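Local coordinates for DUF1955 domain-containing protein (Sulfolobus tokodaii, PDB 1WY6) that is of unknown function but folds as an all-helical repeat protein, an architecture that in other proteins often serves to bind partners, at residues W44-C47 / N48-S52. Residues are numbered along the deposited sequence; the frame is centred on the assembly and turned at random.
Sequences WFIC and NLLES
Leu-49 N donates to Phe-45 O at 2.9 Å, the shortest bond in a run of i to i+4 alpha-helical hydrogen bonds. Asn-48 N reaches Trp-44 O and Leu-50 N reaches Ile-46 O, the latter nearly straight at its hydrogen, whereas the next bond, from Glu-51 N to Cys-47 O, is weak and bent to 133°. The Trp-44 indole (chi1 65°) swings between its own N and carbonyl carbon and comes alongside Asn-48. Asn-48 CB lies obliquely 4.0 Å from Trp-44 CZ3, while ND2 meets the ring edge in plane, amide and indole being turned 79° apart; Asn-48 OD1 is hydrogen-bonded to Lys-15. On the buried side, Ile-46 CG1 packs 4.1 Å from Leu-50 CD1, and Ile-46 CD1 meets Leu-49 CD2 more loosely at 4.4 Å. An alanine in place of Leu-50 is likely to open a gap beside Ile-46 and deprive Met-58 and Leu-62 of an apolar partner. Helix 44-52 lies between helices 7-19 and 55-65: Trp-44, Phe-45 and Leu-49 pack on helix 7-19, Leu-49 and Leu-50 on helix 55-65, and the Cys-47 disulfide to Cys-74 ties it to the loop before helix 78-86.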
loop_
_atom_site.group_PDB
_atom_site.type_symbol
_atom_site.label_atom_id
_atom_site.label_comp_id
_atom_site.label_asym_id
_atom_site.label_seq_id
_atom_site.Cartn_x
_atom_site.Cartn_y
_atom_site.Cartn_z
ATOM N N TRP A 44 -15.540 -5.098 -1.547
ATOM C CA TRP A 44 -14.719 -5.464 -2.702
ATOM C C TRP A 44 -14.312 -4.246 -3.531
ATOM O O TRP A 44 -13.292 -4.272 -4.221
ATOM C CB TRP A 44 -15.505 -6.404 -3.624
ATOM C CG TRP A 44 -16.701 -5.707 -4.213
ATOM C CD1 TRP A 44 -17.915 -5.525 -3.619
ATOM C CD2 TRP A 44 -16.758 -5.003 -5.463
ATOM N NE1 TRP A 44 -18.724 -4.750 -4.416
ATOM C CE2 TRP A 44 -18.038 -4.416 -5.554
ATOM C CE3 TRP A 44 -15.851 -4.810 -6.513
ATOM C CZ2 TRP A 44 -18.436 -3.646 -6.659
ATOM C CZ3 TRP A 44 -16.247 -4.042 -7.612
ATOM C CH2 TRP A 44 -17.527 -3.472 -7.673
ATOM N N PHE A 45 -15.131 -3.195 -3.483
ATOM C CA PHE A 45 -14.874 -1.992 -4.268
ATOM C C PHE A 45 -13.504 -1.364 -4.065
ATOM O O PHE A 45 -12.848 -0.991 -5.028
ATOM C CB PHE A 45 -15.929 -0.924 -3.986
ATOM C CG PHE A 45 -15.725 0.347 -4.766
ATOM C CD1 PHE A 45 -16.043 0.408 -6.119
ATOM C CD2 PHE A 45 -15.221 1.485 -4.147
ATOM C CE1 PHE A 45 -15.866 1.588 -6.841
ATOM C CE2 PHE A 45 -15.044 2.661 -4.861
ATOM C CZ PHE A 45 -15.370 2.710 -6.215
ATOM N N ILE A 46 -13.080 -1.232 -2.814
ATOM C CA ILE A 46 -11.794 -0.610 -2.521
ATOM C C ILE A 46 -10.618 -1.379 -3.131
ATOM O O ILE A 46 -9.665 -0.772 -3.623
ATOM C CB ILE A 46 -11.595 -0.445 -0.989
ATOM C CG1 ILE A 46 -10.511 0.606 -0.729
ATOM C CG2 ILE A 46 -11.242 -1.791 -0.339
ATOM C CD1 ILE A 46 -10.873 1.999 -1.302
ATOM N N CYS A 47 -10.692 -2.707 -3.102
ATOM C CA CYS A 47 -9.640 -3.552 -3.668
ATOM C C CYS A 47 -9.582 -3.304 -5.169
ATOM O O CYS A 47 -8.509 -3.194 -5.760
ATOM C CB CYS A 47 -9.946 -5.041 -3.451
ATOM S SG CYS A 47 -10.302 -5.568 -1.743
ATOM N N ASN A 48 -10.763 -3.237 -5.770
ATOM C CA ASN A 48 -10.909 -3.020 -7.199
ATOM C C ASN A 48 -10.313 -1.663 -7.585
ATOM O O ASN A 48 -9.533 -1.571 -8.537
ATOM C CB ASN A 48 -12.403 -3.120 -7.563
ATOM C CG ASN A 48 -12.656 -3.090 -9.058
ATOM O OD1 ASN A 48 -12.669 -2.029 -9.673
ATOM N ND2 ASN A 48 -12.863 -4.264 -9.648
ATOM N N LEU A 49 -10.660 -0.611 -6.845
ATOM C CA LEU A 49 -10.123 0.717 -7.145
ATOM C C LEU A 49 -8.598 0.739 -7.068
ATOM O O LEU A 49 -7.932 1.189 -7.999
ATOM C CB LEU A 49 -10.671 1.771 -6.174
ATOM C CG LEU A 49 -10.131 3.194 -6.389
ATOM C CD1 LEU A 49 -10.680 3.772 -7.687
ATOM C CD2 LEU A 49 -10.518 4.083 -5.216
ATOM N N LEU A 50 -8.054 0.247 -5.958
ATOM C CA LEU A 50 -6.612 0.235 -5.722
ATOM C C LEU A 50 -5.793 -0.454 -6.816
ATOM O O LEU A 50 -4.615 -0.149 -7.004
ATOM C CB LEU A 50 -6.313 -0.406 -4.356
ATOM C CG LEU A 50 -6.939 0.277 -3.128
ATOM C CD1 LEU A 50 -6.723 -0.572 -1.875
ATOM C CD2 LEU A 50 -6.337 1.656 -2.949
ATOM N N GLU A 51 -6.418 -1.372 -7.542
ATOM C CA GLU A 51 -5.739 -2.091 -8.611
ATOM C C GLU A 51 -5.297 -1.170 -9.754
ATOM O O GLU A 51 -4.272 -1.408 -10.401
ATOM C CB GLU A 51 -6.665 -3.185 -9.163
ATOM C CG GLU A 51 -6.047 -4.031 -10.270
ATOM C CD GLU A 51 -4.976 -4.963 -9.753
ATOM O OE1 GLU A 51 -4.084 -5.349 -10.545
ATOM O OE2 GLU A 51 -5.030 -5.321 -8.556
ATOM N N SER A 52 -6.055 -0.108 -10.001
ATOM C CA SER A 52 -5.721 0.780 -11.102
ATOM C C SER A 52 -5.676 2.277 -10.812
ATOM O O SER A 52 -5.240 3.047 -11.666
ATOM C CB SER A 52 -6.681 0.527 -12.271
ATOM O OG SER A 52 -8.032 0.721 -11.875
#